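Local atomic coordinates of putative sortase (Streptococcus pneumoniae, PDB entry 2W1K), a protein that probably acts as a pilus-associated class C sortase, a cysteine transpeptidase that covalently joins pilin subunits during assembly of the pneumococcal pilus fibre. Residues His9-Val13 with Tyr136-Gln140. Residue numbers count along the deposited sequence, not the author numbering.
Sequences HATFV and YDNGQ
Residues 9-13 form one turn of alpha-helix, within helix 5-15, closed by a 2.8 Å bond from Val13 N to His9 O. Residues 136-140 run extended through Asp137, the end of strand 133-137, and then turn: Asn138 adopts phi/psi near -98/9° and Gly139 117/-60°. At those last angles a CB would be jammed against the preceding carbonyl oxygen, so glycine suits the position. The backbones come closest at Val13 and Gly139, whose CA atoms lie 5.1 Å apart.

Asp137, chi1 t, directs its carboxylate to both parts of the contact. Asp137 OD1 accepts a hydrogen bond from Gly139 N at 2.8 Å, an Asx turn that shapes the strand's exit, while Asp137 OD2 accepts one from His9 NE2 at 2.7 Å and a nearly straight 163°. The t rotamer of His9 carries its imidazole across to this acceptor, and Lys197 adds a salt bridge to the same oxygen, balancing the largely buried charge. One turn on, Phe12, also t, points the CE2/CZ end of its ring at the backbone of the turn, with CE2 3.4 Å from Asp137 O and 3.5 Å from Gly139 N, and with CZ 3.8 Å from Asn138 C. Val13 fills the adjoining space, CG1 3.8 Å from Gly139 O and CG2 3.7 Å from Asp137 OD2. Tyr66 packs against the rings of both His9 and Phe12.

A His-carboxylate hydrogen bond flanked by van der Waals contacts of Phe12 and Val13 with the turn thus docks the N-terminal helix on the sortase beta-barrel, at the turn leading from strand 133-137 into strand 141-153.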
ATOM      1  N   HIS A   9      -7.639  -3.536 -12.569  1.00 33.41           N
ATOM      2  CA  HIS A   9      -6.419  -2.776 -12.843  1.00 34.04           C
ATOM      3  C   HIS A   9      -6.587  -2.062 -14.179  1.00 33.49           C
ATOM      4  O   HIS A   9      -6.249  -0.878 -14.318  1.00 33.18           O
ATOM      5  CB  HIS A   9      -5.174  -3.678 -12.901  1.00 31.65           C
ATOM      6  CG  HIS A   9      -3.956  -2.922 -13.310  1.00 36.47           C
ATOM      7  ND1 HIS A   9      -3.406  -2.991 -14.575  1.00 35.57           N
ATOM      8  CD2 HIS A   9      -3.212  -2.014 -12.626  1.00 32.88           C
ATOM      9  CE1 HIS A   9      -2.367  -2.190 -14.647  1.00 33.65           C
ATOM     10  NE2 HIS A   9      -2.220  -1.598 -13.474  1.00 30.35           N
ATOM     11  N   ALA A  10      -7.078  -2.765 -15.187  1.00 33.38           N
ATOM     12  CA  ALA A  10      -7.157  -2.078 -16.471  1.00 36.57           C
ATOM     13  C   ALA A  10      -8.193  -0.945 -16.331  1.00 38.04           C
ATOM     14  O   ALA A  10      -7.986   0.150 -16.879  1.00 38.82           O
ATOM     15  CB  ALA A  10      -7.485  -3.029 -17.695  1.00 34.77           C
ATOM     16  N   THR A  11      -9.277  -1.166 -15.593  1.00 39.41           N
ATOM     17  CA  THR A  11     -10.226  -0.055 -15.484  1.00 41.68           C
ATOM     18  C   THR A  11      -9.648   1.151 -14.668  1.00 41.56           C
ATOM     19  O   THR A  11      -9.699   2.334 -15.128  1.00 39.82           O
ATOM     20  CB  THR A  11     -11.703  -0.482 -15.049  1.00 43.37           C
ATOM     21  OG1 THR A  11     -11.981  -0.092 -13.688  1.00 46.54           O
ATOM     22  CG2 THR A  11     -11.992  -2.005 -15.283  1.00 45.76           C
ATOM     23  N   PHE A  12      -9.085   0.840 -13.487  1.00 41.15           N
ATOM     24  CA  PHE A  12      -8.253   1.799 -12.742  1.00 39.71           C
ATOM     25  C   PHE A  12      -7.413   2.617 -13.695  1.00 40.43           C
ATOM     26  O   PHE A  12      -7.604   3.846 -13.797  1.00 41.94           O
ATOM     27  CB  PHE A  12      -7.330   1.117 -11.718  1.00 39.54           C
ATOM     28  CG  PHE A  12      -6.419   2.091 -11.020  1.00 38.07           C
ATOM     29  CD1 PHE A  12      -6.946   3.104 -10.215  1.00 37.04           C
ATOM     30  CD2 PHE A  12      -5.020   2.041 -11.209  1.00 38.89           C
ATOM     31  CE1 PHE A  12      -6.088   4.020  -9.577  1.00 37.33           C
ATOM     32  CE2 PHE A  12      -4.174   2.956 -10.568  1.00 34.31           C
ATOM     33  CZ  PHE A  12      -4.723   3.944  -9.760  1.00 33.37           C
ATOM     34  N   VAL A  13      -6.518   1.949 -14.433  1.00 39.41           N
ATOM     35  CA  VAL A  13      -5.612   2.655 -15.311  1.00 38.53           C
ATOM     36  C   VAL A  13      -6.317   3.520 -16.344  1.00 42.01           C
ATOM     37  O   VAL A  13      -5.929   4.680 -16.522  1.00 42.24           O
ATOM     38  CB  VAL A  13      -4.556   1.770 -16.025  1.00 36.65           C
ATOM     39  CG1 VAL A  13      -3.720   2.635 -17.046  1.00 32.13           C
ATOM     40  CG2 VAL A  13      -3.640   1.173 -15.022  1.00 35.14           C
ATOM     41  N   TYR A 136       4.138  -0.704  -7.695  1.00 27.81           N
ATOM     42  CA  TYR A 136       3.005   0.007  -7.235  1.00 26.92           C
ATOM     43  C   TYR A 136       2.534   0.897  -8.386  1.00 27.05           C
ATOM     44  O   TYR A 136       3.271   1.736  -8.861  1.00 29.34           O
ATOM     45  CB  TYR A 136       3.378   0.856  -5.939  1.00 24.86           C
ATOM     46  CG  TYR A 136       2.201   1.642  -5.483  1.00 24.81           C
ATOM     47  CD1 TYR A 136       1.219   1.058  -4.683  1.00 25.85           C
ATOM     48  CD2 TYR A 136       2.009   2.976  -5.891  1.00 28.96           C
ATOM     49  CE1 TYR A 136       0.059   1.757  -4.289  1.00 27.00           C
ATOM     50  CE2 TYR A 136       0.834   3.680  -5.546  1.00 22.65           C
ATOM     51  CZ  TYR A 136      -0.107   3.077  -4.724  1.00 27.07           C
ATOM     52  OH  TYR A 136      -1.286   3.709  -4.439  1.00 24.85           O
ATOM     53  N   ASP A 137       1.279   0.824  -8.784  1.00 27.36           N
ATOM     54  CA  ASP A 137       0.851   1.618  -9.923  1.00 26.69           C
ATOM     55  C   ASP A 137      -0.109   2.749  -9.512  1.00 27.31           C
ATOM     56  O   ASP A 137      -1.187   2.450  -8.933  1.00 25.72           O
ATOM     57  CB  ASP A 137       0.231   0.644 -10.928  1.00 23.45           C
ATOM     58  CG  ASP A 137      -0.133   1.292 -12.230  1.00 31.30           C
ATOM     59  OD1 ASP A 137      -0.085   2.549 -12.364  1.00 31.91           O
ATOM     60  OD2 ASP A 137      -0.493   0.497 -13.159  1.00 34.46           O
ATOM     61  N   ASN A 138       0.270   4.023  -9.738  1.00 27.55           N
ATOM     62  CA  ASN A 138      -0.570   5.162  -9.293  1.00 28.14           C
ATOM     63  C   ASN A 138      -1.391   5.644 -10.445  1.00 29.72           C
ATOM     64  O   ASN A 138      -2.038   6.717 -10.378  1.00 30.73           O
ATOM     65  CB  ASN A 138       0.223   6.371  -8.734  1.00 27.92           C
ATOM     66  CG  ASN A 138       1.281   6.949  -9.699  1.00 27.15           C
ATOM     67  OD1 ASN A 138       1.191   6.903 -10.897  1.00 29.87           O
ATOM     68  ND2 ASN A 138       2.281   7.494  -9.127  1.00 27.34           N
ATOM     69  N   GLY A 139      -1.353   4.876 -11.521  1.00 28.03           N
ATOM     70  CA  GLY A 139      -2.093   5.288 -12.730  1.00 27.55           C
ATOM     71  C   GLY A 139      -1.253   5.565 -13.932  1.00 26.73           C
ATOM     72  O   GLY A 139      -1.414   4.912 -14.980  1.00 27.25           O
ATOM     73  N   GLN A 140      -0.357   6.537 -13.791  1.00 27.62           N
ATOM     74  CA  GLN A 140       0.597   6.977 -14.853  1.00 28.14           C
ATOM     75  C   GLN A 140       2.014   6.563 -14.665  1.00 26.76           C
ATOM     76  O   GLN A 140       2.809   6.809 -15.545  1.00 28.04           O
ATOM     77  CB  GLN A 140       0.655   8.520 -14.899  1.00 28.69           C
ATOM     78  CG  GLN A 140      -0.709   9.130 -14.887  1.00 31.17           C
ATOM     79  CD  GLN A 140      -1.330   9.303 -16.245  1.00 38.39           C
ATOM     80  OE1 GLN A 140      -2.539   9.069 -16.454  1.00 44.67           O
ATOM     81  NE2 GLN A 140      -0.556   9.783 -17.166  1.00 43.39           N
TER